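Long-range contacts in hydroxymethyldihydropterin pyrophosphokinase-dihydropteroate synthase, putative (Plasmodium vivax, PDB 5Z79), which catalyses two consecutive steps of folate biosynthesis, pyrophosphorylation of 6-hydroxymethyl-7,8-dihydropterin and condensation of the resulting diphosphate with 4-aminobenzoate to give dihydropteroate: residues A[22-30]-A[323-331]; A[175-186]-A[251-262]. All coordinates share one frame; numbering follows the deposited sequence.

Interaction 1. Residues A[22-30]-A[323-331]; sequences NDKKNCVTI and VLKDKVSYL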
loop_
_atom_site.group_PDB
_atom_site.type_symbol
_atom_site.label_atom_id
_atom_site.label_comp_id
_atom_site.label_asym_id
_atom_site.label_seq_id
_atom_site.Cartn_x
_atom_site.Cartn_y
_atom_site.Cartn_z
ATOM N N ASN A 22 17.173 -18.583 25.746
ATOM C CA ASN A 22 17.131 -19.218 24.400
ATOM C C ASN A 22 15.787 -19.812 24.001
ATOM O O ASN A 22 15.616 -20.147 22.833
ATOM C CB ASN A 22 18.141 -20.365 24.304
ATOM C CG ASN A 22 19.576 -19.878 24.261
ATOM O OD1 ASN A 22 20.391 -20.282 25.079
ATOM N ND2 ASN A 22 19.899 -19.012 23.301
ATOM N N ASP A 23 14.851 -19.954 24.952
ATOM C CA ASP A 23 13.613 -20.699 24.718
ATOM C C ASP A 23 12.512 -19.765 24.218
ATOM O O ASP A 23 11.829 -19.126 25.029
ATOM C CB ASP A 23 13.175 -21.435 25.990
ATOM C CG ASP A 23 11.844 -22.172 25.824
ATOM O OD1 ASP A 23 11.132 -21.921 24.842
ATOM O OD2 ASP A 23 11.484 -23.002 26.680
ATOM N N LYS A 24 12.330 -19.693 22.894
ATOM C CA LYS A 24 11.311 -18.821 22.301
ATOM C C LYS A 24 9.838 -19.148 22.666
ATOM O O LYS A 24 9.006 -18.251 22.787
ATOM C CB LYS A 24 11.457 -18.807 20.770
ATOM C CG LYS A 24 10.521 -17.810 20.096
ATOM C CD LYS A 24 10.269 -18.098 18.640
ATOM C CE LYS A 24 9.192 -17.131 18.142
ATOM N NZ LYS A 24 9.183 -17.140 16.649
ATOM N N LYS A 25 9.490 -20.417 22.770
ATOM C CA LYS A 25 8.084 -20.728 22.987
ATOM C C LYS A 25 7.642 -20.219 24.337
ATOM O O LYS A 25 6.639 -19.560 24.431
ATOM C CB LYS A 25 7.797 -22.224 22.892
ATOM C CG LYS A 25 6.295 -22.540 22.770
ATOM C CD LYS A 25 5.971 -24.019 23.008
ATOM C CE LYS A 25 6.098 -24.387 24.500
ATOM N NZ LYS A 25 6.550 -25.764 24.918
ATOM N N ASN A 26 8.445 -20.523 25.355
ATOM C CA ASN A 26 8.197 -20.215 26.752
ATOM C C ASN A 26 8.977 -18.981 27.250
ATOM O O ASN A 26 9.119 -18.714 28.450
ATOM C CB ASN A 26 8.653 -21.421 27.562
ATOM C CG ASN A 26 7.965 -22.699 27.143
ATOM O OD1 ASN A 26 6.745 -22.715 26.967
ATOM N ND2 ASN A 26 8.733 -23.786 27.019
ATOM N N CYS A 27 9.484 -18.244 26.296
ATOM C CA CYS A 27 10.181 -17.003 26.530
ATOM C C CYS A 27 9.537 -16.035 27.578
ATOM O O CYS A 27 10.184 -15.644 28.542
ATOM C CB CYS A 27 10.296 -16.327 25.157
ATOM S SG CYS A 27 11.167 -14.772 25.180
ATOM N N VAL A 28 8.288 -15.640 27.363
ATOM C CA VAL A 28 7.662 -14.623 28.210
ATOM C C VAL A 28 7.606 -15.084 29.672
ATOM O O VAL A 28 8.018 -14.373 30.541
ATOM C CB VAL A 28 6.221 -14.285 27.750
ATOM C CG1 VAL A 28 5.572 -13.254 28.661
ATOM C CG2 VAL A 28 6.231 -13.781 26.325
ATOM N N THR A 29 7.083 -16.284 29.899
ATOM C CA THR A 29 6.944 -16.880 31.213
ATOM C C THR A 29 8.277 -17.004 31.937
ATOM O O THR A 29 8.344 -16.807 33.145
ATOM C CB THR A 29 6.400 -18.317 31.106
ATOM O OG1 THR A 29 5.383 -18.400 30.098
ATOM C CG2 THR A 29 5.819 -18.757 32.405
ATOM N N ILE A 30 9.328 -17.350 31.208
ATOM C CA ILE A 30 10.632 -17.521 31.799
ATOM C C ILE A 30 11.187 -16.166 32.246
ATOM O O ILE A 30 11.737 -16.048 33.321
ATOM C CB ILE A 30 11.596 -18.232 30.829
ATOM C CG1 ILE A 30 11.369 -19.744 30.846
ATOM C CG2 ILE A 30 13.042 -17.963 31.190
ATOM C CD1 ILE A 30 12.022 -20.478 29.688
ATOM N N VAL A 323 4.587 -7.864 23.695
ATOM C CA VAL A 323 3.741 -8.914 24.201
ATOM C C VAL A 323 2.314 -8.538 24.548
ATOM O O VAL A 323 2.062 -7.534 25.118
ATOM C CB VAL A 323 4.415 -9.521 25.401
ATOM C CG1 VAL A 323 3.595 -10.564 26.054
ATOM C CG2 VAL A 323 5.683 -10.171 24.987
ATOM N N LEU A 324 1.389 -9.349 24.037
ATOM C CA LEU A 324 -0.003 -9.233 24.263
ATOM C C LEU A 324 -0.518 -10.186 25.340
ATOM O O LEU A 324 -1.353 -9.803 26.097
ATOM C CB LEU A 324 -0.740 -9.571 23.007
ATOM C CG LEU A 324 -0.540 -8.686 21.814
ATOM C CD1 LEU A 324 -1.497 -9.080 20.722
ATOM C CD2 LEU A 324 -0.799 -7.278 22.220
ATOM N N LYS A 325 -0.116 -11.423 25.335
ATOM C CA LYS A 325 -0.550 -12.347 26.383
ATOM C C LYS A 325 0.567 -13.206 26.983
ATOM O O LYS A 325 1.094 -12.948 27.995
ATOM C CB LYS A 325 -1.714 -13.168 25.883
ATOM C CG LYS A 325 -2.334 -14.106 26.856
ATOM C CD LYS A 325 -3.262 -15.068 26.174
ATOM C CE LYS A 325 -3.647 -16.162 27.133
ATOM N NZ LYS A 325 -4.490 -17.198 26.509
ATOM N N ASP A 326 0.879 -14.327 26.314
ATOM C CA ASP A 326 1.940 -15.270 26.729
ATOM C C ASP A 326 3.101 -15.472 25.740
ATOM O O ASP A 326 4.047 -16.159 26.040
ATOM C CB ASP A 326 1.408 -16.638 27.184
ATOM C CG ASP A 326 0.356 -17.188 26.283
ATOM O OD1 ASP A 326 0.269 -16.709 25.180
ATOM O OD2 ASP A 326 -0.417 -18.052 26.667
ATOM N N LYS A 327 3.026 -14.885 24.569
ATOM C CA LYS A 327 4.083 -15.030 23.595
ATOM C C LYS A 327 4.607 -13.716 22.988
ATOM O O LYS A 327 3.937 -12.677 22.994
ATOM C CB LYS A 327 3.566 -15.908 22.483
ATOM C CG LYS A 327 3.153 -17.319 22.882
ATOM C CD LYS A 327 2.338 -17.905 21.740
ATOM C CE LYS A 327 1.546 -19.113 22.206
ATOM N NZ LYS A 327 0.710 -19.692 21.100
ATOM N N VAL A 328 5.814 -13.796 22.437
ATOM C CA VAL A 328 6.459 -12.676 21.747
ATOM C C VAL A 328 5.826 -12.440 20.411
ATOM O O VAL A 328 5.485 -13.396 19.685
ATOM C CB VAL A 328 7.957 -12.923 21.471
ATOM C CG1 VAL A 328 8.777 -12.941 22.772
ATOM C CG2 VAL A 328 8.164 -14.223 20.697
ATOM N N SER A 329 5.665 -11.170 20.076
ATOM C CA SER A 329 5.228 -10.797 18.727
ATOM C C SER A 329 6.281 -9.874 18.128
ATOM O O SER A 329 6.760 -8.969 18.823
ATOM C CB SER A 329 3.867 -10.117 18.760
ATOM O OG SER A 329 2.964 -10.960 19.404
ATOM N N TYR A 330 6.637 -10.091 16.865
ATOM C CA TYR A 330 7.671 -9.294 16.224
ATOM C C TYR A 330 7.103 -7.961 15.771
ATOM O O TYR A 330 6.185 -7.916 14.993
ATOM C CB TYR A 330 8.224 -10.038 15.021
ATOM C CG TYR A 330 8.829 -11.373 15.371
ATOM C CD1 TYR A 330 8.045 -12.513 15.557
ATOM C CD2 TYR A 330 10.189 -11.482 15.531
ATOM C CE1 TYR A 330 8.629 -13.717 15.883
ATOM C CE2 TYR A 330 10.785 -12.671 15.853
ATOM C CZ TYR A 330 10.019 -13.790 16.027
ATOM O OH TYR A 330 10.691 -14.955 16.363
ATOM N N LEU A 331 7.655 -6.868 16.265
ATOM C CA LEU A 331 7.083 -5.538 16.045
ATOM C C LEU A 331 7.129 -5.243 14.574
ATOM O O LEU A 331 8.157 -5.442 13.948
ATOM C CB LEU A 331 7.851 -4.459 16.828
ATOM C CG LEU A 331 7.268 -3.042 16.899
ATOM C CD1 LEU A 331 5.856 -2.960 17.455
ATOM C CD2 LEU A 331 8.158 -2.188 17.789
#
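V28, in the first turn of helix 27-42, rests against the tip and outer strand of a β-hairpin formed by strands 319-323 and 328-330. Strand 328-330 is the outermost strand, within this chain, of the six-stranded antiparallel sheet of the pyrophosphokinase part, and the turn 324-327 closes the hairpin.

The apolar part of the contact centres on V28. Its CG2 branch, anti to the carbonyl carbon and beside the backbone N, lies 3.9 Å from CG2 of V323 and 3.7 Å from CA of K327, so one methyl touches both a strand side chain and the turn backbone. A short β-branched residue suits this place, because it lets the helix backbone come close to the hairpin, with the CA atoms of V28 and K327 5.9 Å apart. Next to it, SG of C27 lies 3.9 Å from CG1 of V328, while the other methyl of V328, CG2, meets CE of K24. C27 and K24 also touch F161 of strand 160-169.

The polar part lies toward the surface. K24 runs out fully extended, with CG anti to the backbone N (chi1 -174°), and its aliphatic stem passes V328 before NZ donates to OH of Y330. The amine arrives at the edge of the phenol ring, in its plane. Y330 OH is also hydrogen-bonded to E53 of strand 43-54, whose carboxylate would help offset the lysine charge.

Side-chain groups of the pterin-binding barrel reach the hairpin backbone, S497 OG bonding V323 O and R543 NH2 bonding K325 O, so the hairpin tip lies between the two enzyme parts.

Before the helix, D23 forms an Asx motif. Its OD1 takes the backbone N of N26 at 3.1 Å, from 54° above the carboxylate plane, while OD2 accepts from ND2 of N26 on its syn side at 2.9 Å.

Interaction 2. Residues A[175-186]-A[251-262]; sequences LAMLVILKYIEQ and IIQNLGDKIEFL. With APC (diphosphomethylphosphonic acid adenosyl ester), chain H.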
loop_
_atom_site.group_PDB
_atom_site.type_symbol
_atom_site.label_atom_id
_atom_site.label_comp_id
_atom_site.label_asym_id
_atom_site.label_seq_id
_atom_site.Cartn_x
_atom_site.Cartn_y
_atom_site.Cartn_z
ATOM N N LEU A 175 28.412 -8.165 45.086
ATOM C CA LEU A 175 28.648 -9.587 45.280
ATOM C C LEU A 175 27.379 -10.236 45.840
ATOM O O LEU A 175 26.826 -11.168 45.265
ATOM C CB LEU A 175 29.864 -9.860 46.173
ATOM C CG LEU A 175 30.265 -11.343 46.269
ATOM C CD1 LEU A 175 30.322 -12.028 44.911
ATOM C CD2 LEU A 175 31.610 -11.490 46.933
ATOM N N ALA A 176 26.875 -9.711 46.937
ATOM C CA ALA A 176 25.675 -10.293 47.532
ATOM C C ALA A 176 24.501 -10.392 46.540
ATOM O O ALA A 176 23.778 -11.362 46.549
ATOM C CB ALA A 176 25.281 -9.506 48.767
ATOM N N MET A 177 24.325 -9.380 45.707
ATOM C CA MET A 177 23.352 -9.441 44.628
ATOM C C MET A 177 23.645 -10.607 43.671
ATOM O O MET A 177 22.740 -11.333 43.282
ATOM C CB MET A 177 23.337 -8.125 43.834
ATOM C CG MET A 177 22.444 -8.150 42.613
ATOM S SD MET A 177 22.378 -6.516 41.883
ATOM C CE MET A 177 21.182 -5.683 42.907
ATOM N N LEU A 178 24.907 -10.785 43.298
ATOM C CA LEU A 178 25.260 -11.854 42.397
ATOM C C LEU A 178 24.888 -13.166 43.006
ATOM O O LEU A 178 24.448 -14.055 42.323
ATOM C CB LEU A 178 26.751 -11.850 42.080
ATOM C CG LEU A 178 27.219 -12.945 41.123
ATOM C CD1 LEU A 178 26.464 -12.914 39.810
ATOM C CD2 LEU A 178 28.704 -12.804 40.880
ATOM N N VAL A 179 25.068 -13.300 44.305
ATOM C CA VAL A 179 24.763 -14.560 44.984
ATOM C C VAL A 179 23.253 -14.809 44.956
ATOM O O VAL A 179 22.825 -15.921 44.768
ATOM C CB VAL A 179 25.346 -14.565 46.420
ATOM C CG1 VAL A 179 25.012 -15.853 47.154
ATOM C CG2 VAL A 179 26.854 -14.412 46.370
ATOM N N ILE A 180 22.467 -13.754 45.095
ATOM C CA ILE A 180 20.998 -13.829 45.001
ATOM C C ILE A 180 20.493 -14.123 43.581
ATOM O O ILE A 180 19.482 -14.782 43.411
ATOM C CB ILE A 180 20.366 -12.523 45.535
ATOM C CG1 ILE A 180 20.534 -12.448 47.046
ATOM C CG2 ILE A 180 18.883 -12.410 45.224
ATOM C CD1 ILE A 180 20.566 -11.029 47.570
ATOM N N LEU A 181 21.210 -13.620 42.578
ATOM C CA LEU A 181 20.969 -13.951 41.178
ATOM C C LEU A 181 21.345 -15.397 40.878
ATOM O O LEU A 181 20.581 -16.115 40.283
ATOM C CB LEU A 181 21.705 -12.976 40.246
ATOM C CG LEU A 181 21.332 -11.487 40.301
ATOM C CD1 LEU A 181 22.248 -10.698 39.406
ATOM C CD2 LEU A 181 19.896 -11.179 39.920
ATOM N N LYS A 182 22.493 -15.861 41.309
ATOM C CA LYS A 182 22.766 -17.279 41.131
ATOM C C LYS A 182 21.697 -18.185 41.776
ATOM O O LYS A 182 21.265 -19.180 41.171
ATOM C CB LYS A 182 24.129 -17.635 41.688
ATOM C CG LYS A 182 25.285 -17.032 40.893
ATOM C CD LYS A 182 25.404 -17.590 39.476
ATOM C CE LYS A 182 26.011 -16.593 38.491
ATOM N NZ LYS A 182 24.913 -15.913 37.727
ATOM N N TYR A 183 21.286 -17.829 43.001
ATOM C CA TYR A 183 20.209 -18.516 43.719
ATOM C C TYR A 183 18.945 -18.600 42.875
ATOM O O TYR A 183 18.390 -19.665 42.734
ATOM C CB TYR A 183 19.905 -17.809 45.068
ATOM C CG TYR A 183 18.977 -18.579 46.049
ATOM C CD1 TYR A 183 19.338 -19.816 46.568
ATOM C CD2 TYR A 183 17.754 -18.051 46.456
ATOM C CE1 TYR A 183 18.507 -20.508 47.449
ATOM C CE2 TYR A 183 16.917 -18.736 47.328
ATOM C CZ TYR A 183 17.293 -19.970 47.829
ATOM O OH TYR A 183 16.462 -20.657 48.713
ATOM N N ILE A 184 18.492 -17.466 42.346
ATOM C CA ILE A 184 17.297 -17.373 41.486
ATOM C C ILE A 184 17.390 -18.304 40.264
ATOM O O ILE A 184 16.568 -19.175 40.101
ATOM C CB ILE A 184 17.058 -15.894 41.090
ATOM C CG1 ILE A 184 16.438 -15.141 42.301
ATOM C CG2 ILE A 184 16.226 -15.757 39.834
ATOM C CD1 ILE A 184 16.633 -13.633 42.282
ATOM N N GLU A 185 18.414 -18.151 39.435
ATOM C CA GLU A 185 18.666 -19.072 38.333
ATOM C C GLU A 185 18.510 -20.515 38.793
ATOM O O GLU A 185 17.730 -21.250 38.214
ATOM C CB GLU A 185 20.092 -18.866 37.743
ATOM C CG GLU A 185 20.296 -17.691 36.751
ATOM C CD GLU A 185 21.779 -17.460 36.344
ATOM O OE1 GLU A 185 22.575 -18.415 36.465
ATOM O OE2 GLU A 185 22.171 -16.338 35.900
ATOM N N GLN A 186 19.215 -20.916 39.836
ATOM C CA GLN A 186 19.153 -22.311 40.244
ATOM C C GLN A 186 17.725 -22.718 40.594
ATOM O O GLN A 186 17.312 -23.846 40.324
ATOM C CB GLN A 186 20.125 -22.591 41.394
ATOM C CG GLN A 186 21.580 -22.265 41.066
ATOM C CD GLN A 186 22.080 -22.951 39.804
ATOM O OE1 GLN A 186 21.344 -23.689 39.151
ATOM N NE2 GLN A 186 23.340 -22.709 39.459
ATOM N N ILE A 251 21.174 -26.678 47.059
ATOM C CA ILE A 251 21.555 -25.515 46.276
ATOM C C ILE A 251 22.489 -24.639 47.112
ATOM O O ILE A 251 23.653 -24.566 46.842
ATOM C CB ILE A 251 20.306 -24.717 45.853
ATOM C CG1 ILE A 251 19.454 -25.537 44.912
ATOM C CG2 ILE A 251 20.665 -23.398 45.191
ATOM C CD1 ILE A 251 18.171 -24.841 44.522
ATOM N N ILE A 252 21.985 -24.001 48.147
ATOM C CA ILE A 252 22.735 -22.994 48.879
ATOM C C ILE A 252 24.181 -23.382 49.163
ATOM O O ILE A 252 25.088 -22.584 49.075
ATOM C CB ILE A 252 22.003 -22.706 50.196
ATOM C CG1 ILE A 252 20.771 -21.869 49.899
ATOM C CG2 ILE A 252 22.907 -21.995 51.192
ATOM C CD1 ILE A 252 20.020 -21.402 51.114
ATOM N N GLN A 253 24.373 -24.629 49.514
ATOM C CA GLN A 253 25.678 -25.182 49.800
ATOM C C GLN A 253 26.687 -25.123 48.673
ATOM O O GLN A 253 27.873 -24.998 48.899
ATOM C CB GLN A 253 25.443 -26.628 50.107
ATOM C CG GLN A 253 26.654 -27.414 50.443
ATOM C CD GLN A 253 26.243 -28.667 51.154
ATOM O OE1 GLN A 253 25.112 -29.155 50.983
ATOM N NE2 GLN A 253 27.138 -29.194 51.987
ATOM N N ASN A 254 26.215 -25.255 47.450
ATOM C CA ASN A 254 27.097 -25.376 46.309
ATOM C C ASN A 254 27.094 -24.160 45.408
ATOM O O ASN A 254 27.750 -24.152 44.366
ATOM C CB ASN A 254 26.677 -26.596 45.507
ATOM C CG ASN A 254 26.845 -27.875 46.286
ATOM O OD1 ASN A 254 27.961 -28.343 46.459
ATOM N ND2 ASN A 254 25.739 -28.447 46.761
ATOM N N LEU A 255 26.378 -23.124 45.801
ATOM C CA LEU A 255 26.174 -22.012 44.904
ATOM C C LEU A 255 27.475 -21.331 44.516
ATOM O O LEU A 255 27.526 -20.641 43.498
ATOM C CB LEU A 255 25.228 -20.995 45.514
ATOM C CG LEU A 255 24.425 -20.214 44.491
ATOM C CD1 LEU A 255 23.557 -21.153 43.670
ATOM C CD2 LEU A 255 23.556 -19.198 45.197
ATOM N N GLY A 256 28.512 -21.523 45.349
ATOM C CA GLY A 256 29.844 -20.948 45.137
ATOM C C GLY A 256 30.488 -21.393 43.833
ATOM O O GLY A 256 31.142 -20.601 43.116
ATOM N N ASP A 257 30.271 -22.663 43.495
ATOM C CA ASP A 257 30.792 -23.233 42.254
ATOM C C ASP A 257 30.418 -22.370 41.069
ATOM O O ASP A 257 31.201 -22.258 40.133
ATOM C CB ASP A 257 30.299 -24.666 42.074
ATOM C CG ASP A 257 30.739 -25.580 43.222
ATOM O OD1 ASP A 257 31.278 -25.078 44.258
ATOM O OD2 ASP A 257 30.536 -26.809 43.104
ATOM N N LYS A 258 29.261 -21.717 41.149
ATOM C CA LYS A 258 28.769 -20.843 40.081
ATOM C C LYS A 258 29.314 -19.386 40.084
ATOM O O LYS A 258 28.805 -18.521 39.333
ATOM C CB LYS A 258 27.234 -20.791 40.115
ATOM C CG LYS A 258 26.503 -22.130 40.215
ATOM C CD LYS A 258 26.563 -22.919 38.931
ATOM C CE LYS A 258 25.709 -24.170 39.048
ATOM N NZ LYS A 258 26.462 -25.318 39.642
ATOM N N ILE A 259 30.336 -19.101 40.907
ATOM C CA ILE A 259 30.837 -17.723 41.032
ATOM C C ILE A 259 32.336 -17.737 41.128
ATOM O O ILE A 259 32.897 -17.945 42.201
ATOM C CB ILE A 259 30.223 -16.954 42.234
ATOM C CG1 ILE A 259 28.730 -16.822 42.049
ATOM C CG2 ILE A 259 30.779 -15.543 42.356
ATOM C CD1 ILE A 259 28.053 -16.059 43.149
ATOM N N GLU A 260 32.961 -17.446 39.992
ATOM C CA GLU A 260 34.398 -17.471 39.854
ATOM C C GLU A 260 35.040 -16.121 39.880
ATOM O O GLU A 260 36.181 -16.020 40.270
ATOM C CB GLU A 260 34.778 -18.185 38.573
ATOM C CG GLU A 260 34.485 -19.661 38.657
ATOM C CD GLU A 260 35.289 -20.425 37.645
ATOM O OE1 GLU A 260 34.850 -20.437 36.464
ATOM O OE2 GLU A 260 36.354 -20.987 38.024
ATOM N N PHE A 261 34.346 -15.085 39.454
ATOM C CA PHE A 261 34.910 -13.750 39.592
ATOM C C PHE A 261 33.824 -12.705 39.647
ATOM O O PHE A 261 32.652 -13.028 39.546
ATOM C CB PHE A 261 35.941 -13.461 38.486
ATOM C CG PHE A 261 35.360 -13.393 37.132
ATOM C CD1 PHE A 261 35.222 -14.539 36.375
ATOM C CD2 PHE A 261 34.932 -12.182 36.612
ATOM C CE1 PHE A 261 34.654 -14.479 35.119
ATOM C CE2 PHE A 261 34.384 -12.109 35.345
ATOM C CZ PHE A 261 34.243 -13.266 34.597
ATOM N N LEU A 262 34.212 -11.465 39.873
ATOM C CA LEU A 262 33.247 -10.391 39.905
ATOM C C LEU A 262 33.864 -9.176 39.249
ATOM O O LEU A 262 35.035 -8.865 39.452
ATOM C CB LEU A 262 32.742 -10.099 41.324
ATOM C CG LEU A 262 31.988 -8.788 41.549
ATOM C CD1 LEU A 262 30.550 -8.866 41.123
ATOM C CD2 LEU A 262 32.063 -8.393 43.001
HETATM P PG APC H . 27.187 -13.971 29.920
HETATM O O1G APC H . 25.765 -14.022 29.405
HETATM O O2G APC H . 27.263 -13.680 31.401
HETATM O O3G APC H . 28.080 -13.071 29.095
HETATM P PB APC H . 27.463 -16.834 30.481
HETATM O O1B APC H . 27.780 -17.987 29.568
HETATM O O2B APC H . 26.042 -16.764 30.959
HETATM O O3B APC H . 27.793 -15.458 29.747
HETATM P PA APC H . 27.746 -17.066 33.521
HETATM O O1A APC H . 26.922 -18.323 33.478
HETATM O O2A APC H . 26.997 -15.802 33.854
HETATM C C3A APC H . 28.589 -16.861 31.918
HETATM O "O5'" APC H . 28.892 -17.276 34.615
HETATM C "C5'" APC H . 30.313 -17.381 34.340
HETATM C "C4'" APC H . 31.074 -16.506 35.304
HETATM O "O4'" APC H . 30.596 -15.145 35.172
HETATM C "C3'" APC H . 30.944 -16.859 36.795
HETATM O "O3'" APC H . 32.221 -17.123 37.348
HETATM C "C2'" APC H . 30.280 -15.631 37.437
HETATM O "O2'" APC H . 30.836 -15.255 38.676
HETATM C "C1'" APC H . 30.572 -14.526 36.432
HETATM N N9 APC H . 29.564 -13.473 36.411
HETATM C C8 APC H . 28.211 -13.592 36.193
HETATM N N7 APC H . 27.571 -12.444 36.219
HETATM C C5 APC H . 28.566 -11.507 36.461
HETATM C C6 APC H . 28.540 -10.104 36.599
HETATM N N6 APC H . 27.442 -9.364 36.499
HETATM N N1 APC H . 29.717 -9.480 36.828
HETATM C C2 APC H . 30.825 -10.229 36.920
HETATM N N3 APC H . 30.975 -11.544 36.812
HETATM C C4 APC H . 29.795 -12.133 36.579
#
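L255 and I259, buried against helix 174-188, form the close-packed part. L255 CD2 lies 3.9 Å from CB of Y183, near the plane of that ring at its edge, while CD1 passes CG of Q186 as the two chains slide by in opposite directions. I252 CG1 approaches Y183 CE1 obliquely at 3.6 Å; the phenol oxygen bonds E90. L178 and I259 meet tip to tip, CD2 to CG2 at 3.7 Å, and L262 backs onto L175. K182, bent at chi2 and chi4, crosses I259 and K258 obliquely, CG meeting I259 CG1 and CD meeting K258 CB. Its NZ ends in a salt bridge, weak as a hydrogen bond, to E185 OE2, which also accepts from I208 N.

In the HPPK domain, residues 258-262 line the nucleotide site, occupied here by an ATP analogue. E260 N donates to ribose O3' at 2.8 Å, O2' donates to the carbonyl O of F261 at 3.0 Å, and the F261 ring sets one face against C1'. L178 CD1 reaches adenine N7, so a single leucine serves both helix packing and base binding.

On the solvent side lies the exposed, flexible-chained K258, with partly exposed Q186 beside it.

Overall arrangement
Interaction 2 is nested along the chain inside the loop closed by interaction 1: the order is 22-30, 175-186, 251-262, 323-331. Their centres are 27 Å apart and their nearest atoms about 8 Å, without touching. Helix 27-42 connects them, since its start belongs to interaction 1 while L37, Y41 and L42 farther along it pack against I180, L181 and I184 of helix 174-188. Both contacts also border the six-stranded sheet, at strand 328-330 on one edge and strand 207-213 on the other. The hairpin of interaction 1 touches the synthase barrel, whereas interaction 2 builds part of the kinase nucleotide site, farther from the centre of the chain.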